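Local coordinates for enoyl-acyl carrier protein reductase (Uncultured bacterium, PDB 6KIA), which binds NADH and probably catalyses the NADH-dependent reduction of enoyl-acyl carrier protein, an activity linked to triclosan resistance, at residues G240-T244 with F361-P365; Q255-Y260 with F299-S305; L269-A273 with T284-C288. Residue numbers count along the deposited sequence, not the author numbering.

In the fold
Interaction 1 contains the chain leaving strand 234-240, beside the nicotinamide of bound NADH, and interactions 2 and 3 each touch it. Its Gly240 and Tyr241 line the cofactor pocket. Interaction 2, about 11 Å away between centres, is joined to it by Trp364 NE1 and Thr256 OG1, 2.8 Å apart, and brings the side chain of Tyr260 to about 4 Å from the cofactor. Interaction 3, about 12 Å from interaction 1 between centres, packs helix 263-278 on the neighbouring strand; His242 ND1 lies 2.7 Å from Glu270 OE2, and Gly240 N 2.7 Å from Tyr286 O. Interactions 2 and 3 do not touch, their nearest atoms being about 8 Å apart, so interaction 1 bridges them.

Interaction 1 of 3, residues G240-T244 with F361-P365; sequences GYHGT and FEAWP. With NAI (1,4-dihydronicotinamide adenine dinucleotide), chain D.
Gly240 closes strand 234-240 extended (phi/psi -106/161°), and its O lies 3.1 Å from C6N of the dihydronicotinamide. Tyr241 continues extended (-129/128°) and, with chi1 t, sets its CB 3.5 Å from NAI C5N, while its CD2 meets Trp364 CZ2 at 3.9 Å. Its hydroxyl is hydrogen-bonded to Glu290. Tyr241 O approaches Trp364 CH2 to 3.2 Å and has no hydrogen-bond partner in the model.

His242 (-153/42°, chi1 t) is the centre of an aromatic cluster formed with Phe361 and Trp364. The latter two begin and end a type I turn closed by Trp364 N to Phe361 O at 3.2 Å; both have chi1 t, and a cis peptide bond leads on to Pro365. The nearest CA pairs are His242-Trp364 (8.2 Å) and Gly243-Phe361 (8.4 Å). The turn's rings take opposite faces of the imidazole. On one, the Trp364 six-membered ring forms an offset stack (centroids 4.2 Å apart, planes at 27°), with His242 CD2 3.3 Å from Trp364 CE3; His242 CA adds a CH-pi contact, 4.1 Å from the same ring centroid. On the other, Phe361 is nearly parallel (10°) but slid aside, centroids 4.8 Å apart, with its CZ 3.6 Å from His242 NE2.

Gly243 takes positive phi (76/167°), its N 4.2 Å from Trp364 CZ2, and Thr244 starts strand 244-248. A water 2.8 Å from His242 NE2 donates to Phe361 O at 2.8 Å, and His242 ND1 is hydrogen-bonded to Glu270. The imidazole thus meets carbon through its faces and polar partners through both nitrogens, tying the cofactor-lining loop to the turn.

Interaction 2 of 3, residues Q255-Y260 with F299-S305; sequences QTYTSY and FVGVELS
With chi1 t, the ring of Tyr257 is the bump of this contact: it lies against one face of the type II turn Phe299-Val302, in a hollow formed by Phe299 CB, the Gly301 backbone and Val302. That turn is closed by Val302 N to Phe299 O (3.0 Å) and runs into a 3-10 segment, 302-305. The closest CA pair is Tyr257 and Val302, 5.3 Å apart. Phe299 CB sits over one face, 3.7 Å from Tyr257 CZ and 4.1 Å from the ring centroid in a CH-pi contact, whereas the Phe299 ring is slid off it, centroids 5.5 Å apart. Val302 CA comes within 3.5 Å of Tyr257 CD1, and Gly301 C within 4.0 Å of that atom. Gly301 (110/-20°) occupies the turn position that calls for glycine; its N donates a hydrogen bond to Glu303 OE1 at 2.9 Å. Here two loops of the Rossmann-type domain meet, one following strand 251-255, the other strand 283-287. At the rim, Val300 O lies near the Tyr257 ring plane, 3.7 Å from CE1, and a water takes the hydrogen bond of Tyr257 OH (2.6 Å) and donates to Val300 O (2.7 Å). Phe299 CE2 also touches CE1 of Tyr260, an NADH-pocket residue, at 4.3 Å; the peptide bond before Ser259 is cis. Ser305 OG donates to Gln255 OE1 at 2.7 Å, while Gln255 NE2 is hydrogen-bonded to Thr244 and Glu290.

Interaction 3 of 3, residues L269-A273 with T284-C288; sequences LERIA and TVYNC
Helix 263-278 and strand 283-287 form the last two elements of a beta-alpha-beta crossover of the Rossmann-type domain: strand 283-287 pairs in parallel with strand 234-240, from which the chain reaches the helix by way of the hairpin 244-255. The axes of segments 269-273 and 284-287 approach to 7.9 Å, with N-to-C directions 144° apart. Thr284 turns its CB away from the helix, although its CA is 6.0 Å from that of Ala273. Val285 (-91/126°, chi1 t), its CA 6.2 Å from that of Glu270, points toward the helix and supplies the apolar knob: CG2 lies 3.8 Å from both Leu269 CG and Ala273 CB, one helical turn apart, and 4.1 Å from Glu270 CA. Leu269 (chi1 t, chi2 p) points back at the sheet. Tyr286 instead packs on Met410 of helix 394-413, so that a second helix contacts this strand. The polar link is made by Asn287 (chi1 m) and the extended Glu270 side chain (chi1 m, chi2 t), whose OE2 is also hydrogen-bonded to His242 ND1; Asn287 ND2 donates to Glu270 OE2 at 2.9 Å, with an N-H...O angle of 156°.

Interaction 1 of 3, residues G240-T244 with F361-P365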
loop_
_atom_site.group_PDB
_atom_site.type_symbol
_atom_site.label_atom_id
_atom_site.label_comp_id
_atom_site.label_asym_id
_atom_site.label_seq_id
_atom_site.Cartn_x
_atom_site.Cartn_y
_atom_site.Cartn_z
ATOM N N GLY A 240 -5.323 0.398 -1.862
ATOM C CA GLY A 240 -5.046 1.511 -2.740
ATOM C C GLY A 240 -4.536 2.671 -1.929
ATOM O O GLY A 240 -4.718 2.705 -0.715
ATOM N N TYR A 241 -3.869 3.612 -2.597
ATOM C CA TYR A 241 -3.669 4.935 -1.985
ATOM C C TYR A 241 -4.114 5.982 -3.003
ATOM O O TYR A 241 -3.705 5.923 -4.162
ATOM C CB TYR A 241 -2.218 5.201 -1.580
ATOM C CG TYR A 241 -2.090 6.590 -0.978
ATOM C CD1 TYR A 241 -2.667 6.874 0.256
ATOM C CD2 TYR A 241 -1.441 7.616 -1.663
ATOM C CE1 TYR A 241 -2.599 8.135 0.807
ATOM C CE2 TYR A 241 -1.356 8.883 -1.114
ATOM C CZ TYR A 241 -1.925 9.141 0.118
ATOM O OH TYR A 241 -1.860 10.408 0.687
ATOM N N HIS A 242 -4.991 6.895 -2.571
ATOM C CA HIS A 242 -5.488 7.938 -3.469
ATOM C C HIS A 242 -5.868 9.140 -2.626
ATOM O O HIS A 242 -6.949 9.725 -2.786
ATOM C CB HIS A 242 -6.683 7.430 -4.288
ATOM C CG HIS A 242 -6.967 8.247 -5.513
ATOM N ND1 HIS A 242 -7.673 7.751 -6.591
ATOM C CD2 HIS A 242 -6.645 9.526 -5.826
ATOM C CE1 HIS A 242 -7.751 8.683 -7.528
ATOM N NE2 HIS A 242 -7.142 9.771 -7.088
ATOM N N GLY A 243 -5.014 9.443 -1.651
ATOM C CA GLY A 243 -5.307 10.492 -0.691
ATOM C C GLY A 243 -6.327 10.048 0.340
ATOM O O GLY A 243 -7.023 9.038 0.171
ATOM N N THR A 244 -6.458 10.834 1.406
ATOM C CA THR A 244 -7.276 10.435 2.550
ATOM C C THR A 244 -7.982 11.648 3.192
ATOM O O THR A 244 -7.396 12.727 3.274
ATOM C CB THR A 244 -6.382 9.745 3.602
ATOM O OG1 THR A 244 -5.740 8.611 3.005
ATOM C CG2 THR A 244 -7.182 9.328 4.841
ATOM N N PHE A 361 -7.829 17.348 -6.202
ATOM C CA PHE A 361 -8.058 15.935 -6.473
ATOM C C PHE A 361 -7.848 15.572 -7.938
ATOM O O PHE A 361 -7.245 14.549 -8.260
ATOM C CB PHE A 361 -9.469 15.555 -6.036
ATOM C CG PHE A 361 -9.752 14.079 -6.105
ATOM C CD1 PHE A 361 -9.405 13.244 -5.046
ATOM C CD2 PHE A 361 -10.367 13.527 -7.222
ATOM C CE1 PHE A 361 -9.658 11.879 -5.104
ATOM C CE2 PHE A 361 -10.627 12.162 -7.286
ATOM C CZ PHE A 361 -10.278 11.339 -6.225
ATOM N N GLU A 362 -8.289 16.445 -8.835
ATOM C CA GLU A 362 -8.292 16.101 -10.244
ATOM C C GLU A 362 -6.856 16.104 -10.760
ATOM O O GLU A 362 -6.508 15.344 -11.659
ATOM C CB GLU A 362 -9.131 17.101 -11.057
ATOM C CG GLU A 362 -10.161 17.955 -10.280
ATOM C CD GLU A 362 -11.026 17.191 -9.287
ATOM O OE1 GLU A 362 -11.595 16.144 -9.662
ATOM O OE2 GLU A 362 -11.136 17.649 -8.128
ATOM N N ALA A 363 -6.007 16.906 -10.127
ATOM C CA ALA A 363 -4.619 17.046 -10.551
ATOM C C ALA A 363 -3.688 15.970 -9.989
ATOM O O ALA A 363 -2.517 15.928 -10.334
ATOM C CB ALA A 363 -4.103 18.438 -10.172
ATOM N N TRP A 364 -4.224 15.103 -9.135
ATOM C CA TRP A 364 -3.435 14.094 -8.414
ATOM C C TRP A 364 -2.828 13.028 -9.313
ATOM O O TRP A 364 -3.499 12.529 -10.218
ATOM C CB TRP A 364 -4.336 13.432 -7.372
ATOM C CG TRP A 364 -3.672 12.524 -6.370
ATOM C CD1 TRP A 364 -3.164 12.889 -5.161
ATOM C CD2 TRP A 364 -3.480 11.098 -6.474
ATOM N NE1 TRP A 364 -2.658 11.794 -4.506
ATOM C CE2 TRP A 364 -2.838 10.682 -5.289
ATOM C CE3 TRP A 364 -3.788 10.136 -7.455
ATOM C CZ2 TRP A 364 -2.503 9.352 -5.045
ATOM C CZ3 TRP A 364 -3.446 8.808 -7.223
ATOM C CH2 TRP A 364 -2.811 8.426 -6.023
ATOM N N PRO A 365 -1.557 12.657 -9.072
ATOM C CA PRO A 365 -0.603 13.248 -8.116
ATOM C C PRO A 365 0.089 14.473 -8.688
ATOM O O PRO A 365 0.539 14.453 -9.841
ATOM C CB PRO A 365 0.419 12.128 -7.887
ATOM C CG PRO A 365 0.384 11.310 -9.147
ATOM C CD PRO A 365 -1.000 11.478 -9.759
HETATM P PA NAI D . 4.882 -3.558 2.700
HETATM O O1A NAI D . 4.672 -4.336 3.963
HETATM O O2A NAI D . 6.316 -3.292 2.287
HETATM O O5B NAI D . 4.073 -4.306 1.553
HETATM C C5B NAI D . 4.538 -4.253 0.219
HETATM C C4B NAI D . 3.812 -5.451 -0.466
HETATM O O4B NAI D . 4.185 -5.345 -1.968
HETATM C C3B NAI D . 4.221 -6.594 -0.044
HETATM O O3B NAI D . 3.112 -7.576 0.086
HETATM C C2B NAI D . 5.305 -7.103 -1.184
HETATM O O2B NAI D . 5.494 -8.561 -1.063
HETATM C C1B NAI D . 4.774 -6.723 -2.293
HETATM N N9A NAI D . 5.799 -6.398 -3.306
HETATM C C8A NAI D . 6.745 -5.450 -3.423
HETATM N N7A NAI D . 7.397 -5.655 -4.566
HETATM C C5A NAI D . 6.846 -6.735 -5.169
HETATM C C6A NAI D . 7.203 -7.321 -6.374
HETATM N N6A NAI D . 8.205 -7.026 -7.359
HETATM N N1A NAI D . 6.516 -8.401 -6.782
HETATM C C2A NAI D . 5.501 -8.906 -6.012
HETATM N N3A NAI D . 5.145 -8.316 -4.810
HETATM C C4A NAI D . 5.849 -7.215 -4.399
HETATM O O3 NAI D . 4.176 -2.065 2.794
HETATM P PN NAI D . 2.615 -1.662 2.744
HETATM O O1N NAI D . 1.857 -2.371 3.823
HETATM O O2N NAI D . 2.641 -0.150 2.903
HETATM O O5D NAI D . 2.067 -2.073 1.304
HETATM C C5D NAI D . 0.945 -2.928 1.154
HETATM C C4D NAI D . -0.083 -2.198 0.260
HETATM O O4D NAI D . -0.581 -1.181 0.935
HETATM C C3D NAI D . 0.601 -1.585 -0.960
HETATM O O3D NAI D . -0.085 -1.859 -2.135
HETATM C C2D NAI D . 0.491 -0.076 -0.644
HETATM O O2D NAI D . 0.644 0.690 -1.891
HETATM C C1D NAI D . -0.675 0.040 -0.065
HETATM N N1N NAI D . -0.829 1.273 0.707
HETATM C C2N NAI D . 0.167 1.746 1.534
HETATM C C3N NAI D . -0.004 2.964 2.205
HETATM C C7N NAI D . 1.065 3.498 3.157
HETATM O O7N NAI D . 1.070 4.679 3.494
HETATM N N7N NAI D . 2.047 2.603 3.655
HETATM C C4N NAI D . -1.170 3.706 2.078
HETATM C C5N NAI D . -2.195 3.190 1.276
HETATM C C6N NAI D . -2.014 1.982 0.594
HETATM O O HOH W 1 -7.591 11.868 -8.818
#

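Interaction 2 of 3, residues Q255-Y260 with F299-S305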
loop_
_atom_site.group_PDB
_atom_site.type_symbol
_atom_site.label_atom_id
_atom_site.label_comp_id
_atom_site.label_asym_id
_atom_site.label_seq_id
_atom_site.Cartn_x
_atom_site.Cartn_y
_atom_site.Cartn_z
ATOM N N GLN A 255 -7.101 15.077 1.473
ATOM C CA GLN A 255 -5.786 15.626 1.235
ATOM C C GLN A 255 -4.897 14.465 0.818
ATOM O O GLN A 255 -5.378 13.330 0.688
ATOM C CB GLN A 255 -5.262 16.348 2.482
ATOM C CG GLN A 255 -5.328 15.533 3.772
ATOM C CD GLN A 255 -4.196 14.515 3.874
ATOM O OE1 GLN A 255 -3.028 14.875 4.061
ATOM N NE2 GLN A 255 -4.541 13.235 3.722
ATOM N N THR A 256 -3.622 14.735 0.606
ATOM C CA THR A 256 -2.688 13.713 0.113
ATOM C C THR A 256 -1.257 14.063 0.485
ATOM O O THR A 256 -0.945 15.226 0.709
ATOM C CB THR A 256 -2.773 13.560 -1.419
ATOM O OG1 THR A 256 -1.950 12.465 -1.854
ATOM C CG2 THR A 256 -2.290 14.854 -2.121
ATOM N N TYR A 257 -0.389 13.053 0.499
ATOM C CA TYR A 257 1.047 13.259 0.409
ATOM C C TYR A 257 1.387 13.604 -1.041
ATOM O O TYR A 257 0.865 12.978 -1.964
ATOM C CB TYR A 257 1.804 11.991 0.835
ATOM C CG TYR A 257 3.269 12.013 0.436
ATOM C CD1 TYR A 257 4.213 12.631 1.245
ATOM C CD2 TYR A 257 3.697 11.416 -0.752
ATOM C CE1 TYR A 257 5.562 12.669 0.886
ATOM C CE2 TYR A 257 5.027 11.451 -1.116
ATOM C CZ TYR A 257 5.963 12.072 -0.297
ATOM O OH TYR A 257 7.290 12.086 -0.691
ATOM N N THR A 258 2.261 14.583 -1.236
ATOM C CA THR A 258 2.776 14.962 -2.559
ATOM C C THR A 258 4.313 14.895 -2.498
ATOM O O THR A 258 4.913 15.351 -1.515
ATOM C CB THR A 258 2.289 16.387 -2.968
ATOM O OG1 THR A 258 0.858 16.440 -3.001
ATOM C CG2 THR A 258 2.825 16.805 -4.343
ATOM N N SER A 259 4.982 14.314 -3.507
ATOM C CA SER A 259 4.339 13.829 -4.722
ATOM C C SER A 259 4.351 12.294 -4.749
ATOM O O SER A 259 5.407 11.650 -4.661
ATOM C CB SER A 259 5.069 14.431 -5.943
ATOM O OG SER A 259 4.699 13.810 -7.158
ATOM N N TYR A 260 3.165 11.703 -4.867
ATOM C CA TYR A 260 3.047 10.251 -4.787
ATOM C C TYR A 260 3.290 9.604 -6.144
ATOM O O TYR A 260 2.403 9.553 -6.991
ATOM C CB TYR A 260 1.671 9.890 -4.240
ATOM C CG TYR A 260 1.472 8.434 -3.996
ATOM C CD1 TYR A 260 2.047 7.808 -2.899
ATOM C CD2 TYR A 260 0.688 7.680 -4.858
ATOM C CE1 TYR A 260 1.853 6.445 -2.670
ATOM C CE2 TYR A 260 0.487 6.329 -4.632
ATOM C CZ TYR A 260 1.076 5.725 -3.548
ATOM O OH TYR A 260 0.864 4.372 -3.348
ATOM N N PHE A 299 9.129 8.130 2.173
ATOM C CA PHE A 299 8.347 9.318 1.854
ATOM C C PHE A 299 8.299 10.224 3.074
ATOM O O PHE A 299 7.297 10.273 3.747
ATOM C CB PHE A 299 6.919 8.946 1.419
ATOM C CG PHE A 299 6.855 7.992 0.259
ATOM C CD1 PHE A 299 7.783 8.054 -0.767
ATOM C CD2 PHE A 299 5.843 7.042 0.188
ATOM C CE1 PHE A 299 7.716 7.171 -1.834
ATOM C CE2 PHE A 299 5.765 6.162 -0.876
ATOM C CZ PHE A 299 6.702 6.226 -1.886
ATOM N N VAL A 300 9.382 10.940 3.365
ATOM C CA VAL A 300 9.400 11.858 4.507
ATOM C C VAL A 300 8.279 12.889 4.388
ATOM O O VAL A 300 8.184 13.615 3.382
ATOM C CB VAL A 300 10.770 12.570 4.631
ATOM C CG1 VAL A 300 10.747 13.648 5.717
ATOM C CG2 VAL A 300 11.861 11.555 4.917
ATOM N N GLY A 301 7.398 12.923 5.387
ATOM C CA GLY A 301 6.280 13.841 5.369
ATOM C C GLY A 301 4.962 13.139 5.162
ATOM O O GLY A 301 3.932 13.704 5.472
ATOM N N VAL A 302 4.994 11.913 4.638
ATOM C CA VAL A 302 3.750 11.173 4.447
ATOM C C VAL A 302 2.994 11.057 5.783
ATOM O O VAL A 302 1.745 11.144 5.845
ATOM C CB VAL A 302 4.020 9.768 3.813
ATOM C CG1 VAL A 302 4.736 8.819 4.780
ATOM C CG2 VAL A 302 2.702 9.142 3.271
ATOM N N GLU A 303 3.763 10.917 6.853
ATOM C CA GLU A 303 3.195 10.678 8.174
ATOM C C GLU A 303 2.510 11.933 8.753
ATOM O O GLU A 303 1.738 11.843 9.719
ATOM C CB GLU A 303 4.298 10.189 9.131
ATOM C CG GLU A 303 5.164 11.320 9.703
ATOM C CD GLU A 303 6.189 11.906 8.755
ATOM O OE1 GLU A 303 6.397 11.376 7.641
ATOM O OE2 GLU A 303 6.740 12.976 9.116
ATOM N N LEU A 304 2.781 13.108 8.174
ATOM C CA LEU A 304 2.131 14.321 8.640
ATOM C C LEU A 304 0.632 14.186 8.512
ATOM O O LEU A 304 -0.119 14.768 9.330
ATOM C CB LEU A 304 2.620 15.547 7.851
ATOM C CG LEU A 304 4.099 15.860 8.027
ATOM C CD1 LEU A 304 4.412 17.087 7.197
ATOM C CD2 LEU A 304 4.448 16.118 9.501
ATOM N N SER A 305 0.198 13.388 7.531
ATOM C CA SER A 305 -1.241 13.221 7.313
ATOM C C SER A 305 -1.923 12.416 8.414
ATOM O O SER A 305 -3.127 12.516 8.592
ATOM C CB SER A 305 -1.495 12.550 5.966
ATOM O OG SER A 305 -1.014 13.363 4.895
HETATM O O HOH W 2 9.078 13.222 0.863
#

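Interaction 3 of 3, residues L269-A273 with T284-C288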
loop_
_atom_site.group_PDB
_atom_site.type_symbol
_atom_site.label_atom_id
_atom_site.label_comp_id
_atom_site.label_asym_id
_atom_site.label_seq_id
_atom_site.Cartn_x
_atom_site.Cartn_y
_atom_site.Cartn_z
ATOM N N LEU A 269 -4.949 0.654 -11.047
ATOM C CA LEU A 269 -5.478 -0.378 -10.152
ATOM C C LEU A 269 -6.984 -0.203 -9.934
ATOM O O LEU A 269 -7.764 -1.170 -10.033
ATOM C CB LEU A 269 -4.739 -0.330 -8.811
ATOM C CG LEU A 269 -5.197 -1.289 -7.709
ATOM C CD1 LEU A 269 -4.785 -2.722 -8.061
ATOM C CD2 LEU A 269 -4.624 -0.851 -6.357
ATOM N N GLU A 270 -7.385 1.030 -9.649
ATOM C CA GLU A 270 -8.808 1.350 -9.521
ATOM C C GLU A 270 -9.583 0.983 -10.788
ATOM O O GLU A 270 -10.651 0.366 -10.719
ATOM C CB GLU A 270 -8.997 2.828 -9.213
ATOM C CG GLU A 270 -8.507 3.213 -7.839
ATOM C CD GLU A 270 -8.478 4.705 -7.633
ATOM O OE1 GLU A 270 -8.540 5.449 -8.639
ATOM O OE2 GLU A 270 -8.358 5.128 -6.474
ATOM N N ARG A 271 -9.042 1.366 -11.946
ATOM C CA ARG A 271 -9.730 1.048 -13.204
ATOM C C ARG A 271 -9.884 -0.464 -13.431
ATOM O O ARG A 271 -10.911 -0.919 -13.937
ATOM C CB ARG A 271 -9.013 1.678 -14.394
ATOM C CG ARG A 271 -9.131 3.187 -14.424
ATOM C CD ARG A 271 -8.680 3.797 -15.758
ATOM N NE ARG A 271 -7.332 3.417 -16.183
ATOM C CZ ARG A 271 -6.219 4.043 -15.812
ATOM N NH1 ARG A 271 -6.281 5.082 -14.986
ATOM N NH2 ARG A 271 -5.049 3.625 -16.269
ATOM N N ILE A 272 -8.869 -1.240 -13.062
ATOM C CA ILE A 272 -8.967 -2.698 -13.153
ATOM C C ILE A 272 -10.129 -3.212 -12.291
ATOM O O ILE A 272 -10.947 -4.042 -12.744
ATOM C CB ILE A 272 -7.634 -3.370 -12.736
ATOM C CG1 ILE A 272 -6.557 -3.105 -13.789
ATOM C CG2 ILE A 272 -7.817 -4.886 -12.544
ATOM C CD1 ILE A 272 -5.139 -3.348 -13.298
ATOM N N ALA A 273 -10.240 -2.690 -11.069
ATOM C CA ALA A 273 -11.364 -3.071 -10.195
ATOM C C ALA A 273 -12.714 -2.702 -10.806
ATOM O O ALA A 273 -13.668 -3.484 -10.746
ATOM C CB ALA A 273 -11.232 -2.424 -8.815
ATOM N N THR A 284 -12.620 -5.056 -5.051
ATOM C CA THR A 284 -12.699 -3.749 -4.436
ATOM C C THR A 284 -11.298 -3.256 -4.053
ATOM O O THR A 284 -10.536 -3.959 -3.374
ATOM C CB THR A 284 -13.613 -3.769 -3.186
ATOM O OG1 THR A 284 -14.946 -4.186 -3.562
ATOM C CG2 THR A 284 -13.679 -2.382 -2.518
ATOM N N VAL A 285 -10.974 -2.048 -4.495
ATOM C CA VAL A 285 -9.784 -1.348 -4.021
ATOM C C VAL A 285 -10.163 -0.510 -2.827
ATOM O O VAL A 285 -11.095 0.295 -2.894
ATOM C CB VAL A 285 -9.179 -0.423 -5.099
ATOM C CG1 VAL A 285 -8.048 0.426 -4.505
ATOM C CG2 VAL A 285 -8.695 -1.246 -6.295
ATOM N N TYR A 286 -9.453 -0.705 -1.724
ATOM C CA TYR A 286 -9.693 0.093 -0.530
ATOM C C TYR A 286 -8.618 1.134 -0.442
ATOM O O TYR A 286 -7.461 0.805 -0.196
ATOM C CB TYR A 286 -9.716 -0.794 0.730
ATOM C CG TYR A 286 -10.891 -1.755 0.759
ATOM C CD1 TYR A 286 -10.798 -3.026 0.176
ATOM C CD2 TYR A 286 -12.087 -1.377 1.326
ATOM C CE1 TYR A 286 -11.881 -3.889 0.197
ATOM C CE2 TYR A 286 -13.177 -2.235 1.353
ATOM C CZ TYR A 286 -13.069 -3.471 0.803
ATOM O OH TYR A 286 -14.179 -4.302 0.851
ATOM N N ASN A 287 -8.997 2.387 -0.676
ATOM C CA ASN A 287 -8.036 3.495 -0.589
ATOM C C ASN A 287 -7.822 3.876 0.866
ATOM O O ASN A 287 -8.707 4.450 1.529
ATOM C CB ASN A 287 -8.497 4.687 -1.423
ATOM C CG ASN A 287 -8.232 4.487 -2.902
ATOM O OD1 ASN A 287 -7.188 3.924 -3.293
ATOM N ND2 ASN A 287 -9.180 4.912 -3.744
ATOM N N CYS A 288 -6.663 3.486 1.382
ATOM C CA CYS A 288 -6.384 3.546 2.826
ATOM C C CYS A 288 -5.514 4.725 3.226
ATOM O O CYS A 288 -4.839 5.302 2.374
ATOM C CB CYS A 288 -5.716 2.240 3.270
ATOM S SG CYS A 288 -6.834 0.784 3.187
#